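Local coordinates for protein pectinesterase (Aspergillus niger, PDB 5C1E) that hydrolyses the methyl esters of pectin, releasing methanol and leaving free galacturonate units, and is probably involved in plant tissue maceration, at residues A[215-220]-A[238-243]; A[231-236]-A[257-262]. All coordinates share one frame; numbering follows the deposited sequence.

Interaction 1 of 2, residues A[215-220]-A[238-243]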
loop_
_atom_site.group_PDB
_atom_site.type_symbol
_atom_site.label_atom_id
_atom_site.label_comp_id
_atom_site.label_asym_id
_atom_site.label_seq_id
_atom_site.Cartn_x
_atom_site.Cartn_y
_atom_site.Cartn_z
ATOM N N GLU A 215 -13.463 -11.511 -14.710
ATOM C CA GLU A 215 -12.434 -11.557 -15.764
ATOM C C GLU A 215 -12.013 -10.194 -16.330
ATOM O O GLU A 215 -11.457 -10.130 -17.420
ATOM C CB GLU A 215 -12.865 -12.512 -16.894
ATOM C CG GLU A 215 -13.031 -13.934 -16.382
ATOM C CD GLU A 215 -13.200 -14.986 -17.460
ATOM O OE1 GLU A 215 -13.261 -14.646 -18.652
ATOM O OE2 GLU A 215 -13.246 -16.170 -17.100
ATOM N N GLU A 216 -12.221 -9.110 -15.574
ATOM C CA GLU A 216 -11.849 -7.773 -16.047
ATOM C C GLU A 216 -10.638 -7.179 -15.333
ATOM O O GLU A 216 -10.293 -6.014 -15.558
ATOM C CB GLU A 216 -13.029 -6.816 -15.897
ATOM C CG GLU A 216 -14.259 -7.267 -16.653
ATOM C CD GLU A 216 -15.354 -6.223 -16.704
ATOM O OE1 GLU A 216 -15.295 -5.218 -15.974
ATOM O OE2 GLU A 216 -16.280 -6.432 -17.508
ATOM N N VAL A 217 -10.014 -7.949 -14.450
ATOM C CA VAL A 217 -8.907 -7.430 -13.650
ATOM C C VAL A 217 -7.651 -8.230 -13.984
ATOM O O VAL A 217 -7.699 -9.455 -14.156
ATOM C CB VAL A 217 -9.236 -7.441 -12.132
ATOM C CG1 VAL A 217 -8.057 -6.983 -11.290
ATOM C CG2 VAL A 217 -10.425 -6.535 -11.842
ATOM N N TYR A 218 -6.531 -7.532 -14.075
ATOM C CA TYR A 218 -5.241 -8.170 -14.285
ATOM C C TYR A 218 -4.373 -8.048 -13.050
ATOM O O TYR A 218 -4.462 -7.080 -12.293
ATOM C CB TYR A 218 -4.531 -7.535 -15.486
ATOM C CG TYR A 218 -5.265 -7.760 -16.797
ATOM C CD1 TYR A 218 -5.049 -8.902 -17.549
ATOM C CD2 TYR A 218 -6.169 -6.823 -17.270
ATOM C CE1 TYR A 218 -5.721 -9.113 -18.752
ATOM C CE2 TYR A 218 -6.847 -7.016 -18.464
ATOM C CZ TYR A 218 -6.617 -8.159 -19.204
ATOM O OH TYR A 218 -7.295 -8.338 -20.386
ATOM N N LEU A 219 -3.542 -9.052 -12.841
ATOM C CA LEU A 219 -2.638 -9.085 -11.713
ATOM C C LEU A 219 -1.627 -7.935 -11.823
ATOM O O LEU A 219 -1.162 -7.377 -10.816
ATOM C CB LEU A 219 -1.923 -10.435 -11.680
ATOM C CG LEU A 219 -2.809 -11.662 -11.431
ATOM C CD1 LEU A 219 -2.009 -12.924 -11.709
ATOM C CD2 LEU A 219 -3.378 -11.668 -10.013
ATOM N N GLY A 220 -1.310 -7.568 -13.056
ATOM C CA GLY A 220 -0.412 -6.464 -13.272
ATOM C C GLY A 220 -0.112 -6.178 -14.723
ATOM O O GLY A 220 -0.499 -6.939 -15.636
ATOM N N ASP A 238 -12.796 -14.568 -9.070
ATOM C CA ASP A 238 -13.074 -14.629 -10.507
ATOM C C ASP A 238 -12.910 -13.304 -11.250
ATOM O O ASP A 238 -13.117 -13.255 -12.453
ATOM C CB ASP A 238 -14.469 -15.216 -10.780
ATOM C CG ASP A 238 -15.610 -14.262 -10.432
ATOM O OD1 ASP A 238 -15.386 -13.159 -9.883
ATOM O OD2 ASP A 238 -16.765 -14.639 -10.712
ATOM N N ILE A 239 -12.528 -12.230 -10.558
ATOM C CA ILE A 239 -12.168 -10.994 -11.268
ATOM C C ILE A 239 -10.936 -11.122 -12.164
ATOM O O ILE A 239 -10.799 -10.366 -13.123
ATOM C CB ILE A 239 -11.985 -9.777 -10.327
ATOM C CG1 ILE A 239 -10.812 -9.968 -9.341
ATOM C CG2 ILE A 239 -13.292 -9.497 -9.592
ATOM C CD1 ILE A 239 -10.468 -8.713 -8.566
ATOM N N ILE A 240 -10.047 -12.064 -11.862
ATOM C CA ILE A 240 -8.785 -12.169 -12.613
ATOM C C ILE A 240 -8.993 -12.745 -14.012
ATOM O O ILE A 240 -9.462 -13.879 -14.184
ATOM C CB ILE A 240 -7.712 -12.966 -11.837
ATOM C CG1 ILE A 240 -7.439 -12.307 -10.475
ATOM C CG2 ILE A 240 -6.430 -13.082 -12.658
ATOM C CD1 ILE A 240 -7.033 -10.848 -10.550
ATOM N N ASN A 241 -8.638 -11.953 -15.014
ATOM C CA ASN A 241 -8.694 -12.389 -16.392
ATOM C C ASN A 241 -7.821 -13.638 -16.585
ATOM O O ASN A 241 -6.753 -13.737 -16.009
ATOM C CB ASN A 241 -8.232 -11.249 -17.295
ATOM C CG ASN A 241 -8.361 -11.584 -18.759
ATOM O OD1 ASN A 241 -7.528 -12.291 -19.313
ATOM N ND2 ASN A 241 -9.435 -11.109 -19.385
ATOM N N PRO A 242 -8.274 -14.605 -17.393
ATOM C CA PRO A 242 -7.465 -15.815 -17.602
ATOM C C PRO A 242 -6.013 -15.589 -18.044
ATOM O O PRO A 242 -5.149 -16.367 -17.673
ATOM C CB PRO A 242 -8.238 -16.564 -18.680
ATOM C CG PRO A 242 -9.657 -16.180 -18.455
ATOM C CD PRO A 242 -9.661 -14.794 -17.858
ATOM N N LYS A 243 -5.752 -14.542 -18.823
ATOM C CA LYS A 243 -4.371 -14.208 -19.214
ATOM C C LYS A 243 -3.493 -13.765 -18.026
ATOM O O LYS A 243 -2.260 -13.808 -18.109
ATOM C CB LYS A 243 -4.364 -13.172 -20.334
ATOM C CG LYS A 243 -5.106 -13.625 -21.586
ATOM C CD LYS A 243 -4.974 -12.658 -22.753
ATOM C CE LYS A 243 -5.480 -11.245 -22.451
ATOM N NZ LYS A 243 -6.946 -11.161 -22.204
#
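Asn241 has its CG anti to the backbone N (chi1 -176°), which brings CG alongside the Tyr218 ring, 3.6 Å from CE1; the ring's own CG stands beside its backbone N (chi1 -64°). Asn241 CB lies over one face, 4.1 Å from the ring centroid, a CH-pi contact, and amide and ring run side by side with planes 28° apart. The amide is gripped at both ends. ND2 donates to Glu215 O at 3.0 Å, while OD1 accepts from Lys243 N at 2.9 Å, closing an Asx turn, and also from Lys243 NZ above the carbonyl plane. That ammonium adds a weak bond to Tyr218 OH at the ring edge. Between the backbones, Val217 N donates to Ile239 O and Asn241 N to Val217 O (2.8 Å), a single bridge around Val217 and Ile240. Glu215 N adds a bond to Asp238 O. Apolar contacts run from Val217 CG2 to Ile239 CB and from Leu219 CD2 to Ile240 CD1 (3.8 Å), and the Glu215 chain crosses Pro242 at about a right angle, CD meeting CD. Strand 204-207 packs on Ile239 and Ile240, and loop 238-243 lies against strand 217-220, outermost in its sheet of this right-handed parallel beta-helix, beside strand 182-187.

Interaction 2 of 2, residues A[231-236]-A[257-262]; sequences YQNSVL and YEYNNS
Asn261 turns its amide toward the bend at 233-234 of the neighbouring coil and grips that coil with both ends. OD1 receives Ser234 N on a lone pair at 2.9 Å, and ND2 donates to Tyr231 O at 3.0 Å from above the carbonyl plane, 66° out of it. That same oxygen takes Tyr259 N within its plane, so two donors reach it from different directions. Chi1 of -62° sets Asn261 CG beside its backbone N; one end of the amide then serves the bend, and the other adds a second donor to an oxygen already paired in the sheet. One residue earlier, Asn260 ND2 donates to Asn233 OD1 at 3.0 Å; the bond is nearly straight and lies in both amide planes, although the amides themselves are turned 76° apart and their side chains cross. Asn233 and Asn260 both adopt left-handed backbone conformations, so the two coils bend in step and their asparagines meet across the bend, an in-register turn that fits the parallel beta-helix. Before the bend the strands pair in parallel, with Tyr231 and Glu258 on one face and Gln232 and Tyr259 on the other, the latter two meeting CB to CB at 4.2 Å. Beyond it, Ser234 O accepts from Ser262 N, and Leu236 N donates to Ser262 O at 2.9 Å. Leu236 CD1 crosses to Glu258 OE1 at 3.6 Å, while the carboxylate forms a salt bridge through OE2 with Arg271. Ser234 OG donates to Gln232 O above its carbonyl plane and is also bonded to Cys203 N. Strand 255-259 is the outermost of its sheet, with strand 228-232 between it and strand 198-201; strand 235-236 continues the next sheet beside strand 204-207, onto which Tyr231, Val235 and Leu236 pack.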
loop_
_atom_site.group_PDB
_atom_site.type_symbol
_atom_site.label_atom_id
_atom_site.label_comp_id
_atom_site.label_asym_id
_atom_site.label_seq_id
_atom_site.Cartn_x
_atom_site.Cartn_y
_atom_site.Cartn_z
ATOM N N TYR A 231 2.545 -13.253 -6.967
ATOM C CA TYR A 231 1.386 -13.505 -6.125
ATOM C C TYR A 231 1.508 -14.946 -5.640
ATOM O O TYR A 231 1.554 -15.876 -6.451
ATOM C CB TYR A 231 0.078 -13.360 -6.903
ATOM C CG TYR A 231 -0.379 -11.941 -7.229
ATOM C CD1 TYR A 231 0.232 -11.214 -8.248
ATOM C CD2 TYR A 231 -1.487 -11.381 -6.610
ATOM C CE1 TYR A 231 -0.205 -9.933 -8.583
ATOM C CE2 TYR A 231 -1.938 -10.104 -6.939
ATOM C CZ TYR A 231 -1.284 -9.375 -7.918
ATOM O OH TYR A 231 -1.722 -8.105 -8.275
ATOM N N GLN A 232 1.598 -15.120 -4.328
ATOM C CA GLN A 232 1.850 -16.436 -3.742
ATOM C C GLN A 232 0.945 -16.709 -2.547
ATOM O O GLN A 232 0.613 -15.796 -1.768
ATOM C CB GLN A 232 3.327 -16.564 -3.331
ATOM C CG GLN A 232 3.824 -15.472 -2.417
ATOM C CD GLN A 232 5.312 -15.586 -2.106
ATOM O OE1 GLN A 232 6.102 -15.946 -2.961
ATOM N NE2 GLN A 232 5.693 -15.222 -0.906
ATOM N N ASN A 233 0.555 -17.973 -2.387
ATOM C CA ASN A 233 -0.241 -18.380 -1.235
ATOM C C ASN A 233 -1.494 -17.519 -1.028
ATOM O O ASN A 233 -1.921 -17.313 0.113
ATOM C CB ASN A 233 0.613 -18.336 0.036
ATOM C CG ASN A 233 1.888 -19.142 -0.080
ATOM O OD1 ASN A 233 1.862 -20.291 -0.499
ATOM N ND2 ASN A 233 3.016 -18.544 0.321
ATOM N N SER A 234 -2.075 -17.026 -2.124
ATOM C CA SER A 234 -3.153 -16.059 -2.059
ATOM C C SER A 234 -4.429 -16.563 -2.695
ATOM O O SER A 234 -4.417 -17.514 -3.494
ATOM C CB SER A 234 -2.749 -14.757 -2.763
ATOM O OG SER A 234 -1.698 -14.117 -2.091
ATOM N N VAL A 235 -5.529 -15.917 -2.325
ATOM C CA VAL A 235 -6.835 -16.179 -2.901
ATOM C C VAL A 235 -7.153 -15.153 -3.986
ATOM O O VAL A 235 -7.166 -13.943 -3.729
ATOM C CB VAL A 235 -7.949 -16.179 -1.842
ATOM C CG1 VAL A 235 -9.268 -16.616 -2.475
ATOM C CG2 VAL A 235 -7.598 -17.127 -0.701
ATOM N N LEU A 236 -7.413 -15.650 -5.188
ATOM C CA LEU A 236 -7.730 -14.816 -6.347
ATOM C C LEU A 236 -9.153 -15.109 -6.780
ATOM O O LEU A 236 -9.461 -16.251 -7.179
ATOM C CB LEU A 236 -6.786 -15.137 -7.490
ATOM C CG LEU A 236 -5.284 -14.962 -7.221
ATOM C CD1 LEU A 236 -4.553 -15.424 -8.466
ATOM C CD2 LEU A 236 -4.951 -13.519 -6.882
ATOM N N TYR A 257 5.163 -13.955 -11.599
ATOM C CA TYR A 257 5.104 -15.287 -11.024
ATOM C C TYR A 257 3.824 -15.513 -10.244
ATOM O O TYR A 257 3.269 -14.587 -9.635
ATOM C CB TYR A 257 6.233 -15.473 -10.028
ATOM C CG TYR A 257 7.626 -15.188 -10.522
ATOM C CD1 TYR A 257 8.371 -16.179 -11.128
ATOM C CD2 TYR A 257 8.211 -13.944 -10.344
ATOM C CE1 TYR A 257 9.667 -15.955 -11.537
ATOM C CE2 TYR A 257 9.511 -13.703 -10.748
ATOM C CZ TYR A 257 10.229 -14.701 -11.359
ATOM O OH TYR A 257 11.519 -14.484 -11.773
ATOM N N GLU A 258 3.376 -16.761 -10.237
ATOM C CA GLU A 258 2.375 -17.202 -9.274
ATOM C C GLU A 258 2.836 -18.478 -8.581
ATOM O O GLU A 258 3.484 -19.318 -9.195
ATOM C CB GLU A 258 1.063 -17.455 -9.965
ATOM C CG GLU A 258 0.338 -16.202 -10.400
ATOM C CD GLU A 258 -0.881 -16.560 -11.217
ATOM O OE1 GLU A 258 -1.961 -16.694 -10.605
ATOM O OE2 GLU A 258 -0.743 -16.751 -12.446
ATOM N N TYR A 259 2.517 -18.623 -7.300
ATOM C CA TYR A 259 2.894 -19.832 -6.576
ATOM C C TYR A 259 1.859 -20.178 -5.518
ATOM O O TYR A 259 1.665 -19.423 -4.568
ATOM C CB TYR A 259 4.271 -19.701 -5.914
ATOM C CG TYR A 259 4.685 -21.002 -5.264
ATOM C CD1 TYR A 259 5.244 -22.029 -6.024
ATOM C CD2 TYR A 259 4.463 -21.232 -3.910
ATOM C CE1 TYR A 259 5.590 -23.239 -5.451
ATOM C CE2 TYR A 259 4.804 -22.442 -3.328
ATOM C CZ TYR A 259 5.368 -23.442 -4.110
ATOM O OH TYR A 259 5.724 -24.649 -3.553
ATOM N N ASN A 260 1.215 -21.332 -5.687
ATOM C CA ASN A 260 0.292 -21.871 -4.685
ATOM C C ASN A 260 -0.882 -20.934 -4.357
ATOM O O ASN A 260 -1.221 -20.744 -3.192
ATOM C CB ASN A 260 1.056 -22.228 -3.390
ATOM C CG ASN A 260 0.208 -23.052 -2.427
ATOM O OD1 ASN A 260 -0.499 -23.962 -2.851
ATOM N ND2 ASN A 260 0.230 -22.693 -1.142
ATOM N N ASN A 261 -1.509 -20.360 -5.383
ATOM C CA ASN A 261 -2.715 -19.575 -5.179
ATOM C C ASN A 261 -3.957 -20.455 -5.309
ATOM O O ASN A 261 -3.914 -21.547 -5.905
ATOM C CB ASN A 261 -2.792 -18.431 -6.191
ATOM C CG ASN A 261 -1.637 -17.456 -6.054
ATOM O OD1 ASN A 261 -1.228 -17.105 -4.944
ATOM N ND2 ASN A 261 -1.113 -17.008 -7.181
ATOM N N SER A 262 -5.057 -19.958 -4.769
ATOM C CA SER A 262 -6.342 -20.631 -4.854
ATOM C C SER A 262 -7.436 -19.666 -5.308
ATOM O O SER A 262 -7.177 -18.494 -5.542
ATOM C CB SER A 262 -6.676 -21.232 -3.496
ATOM O OG SER A 262 -6.989 -20.228 -2.539
HETATM O O HOH W 1 -4.998 -19.832 -1.103
#

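From the N terminus the chain meets 215-220 first, then 231-236, 238-243 and 257-262, so the two contacts cross rather than nest. Interaction 1 closes a loop that runs through strands 228-232 and 235-236; interaction 2 closes an overlapping loop, which contains the 238-243 segment. Each thus joins successive coils, one at the end of the sheet holding strand 217-220, the other at the corner between the sheets of 228-232 and 235-236. Leu219 connects them directly: its O probably hydrogen-bonds Tyr231 OH at 2.7 Å, while its CD2 packs on Leu236 CD2 at 4.0 Å. Together they tie all three sheets at the C-terminal end of the beta-helix.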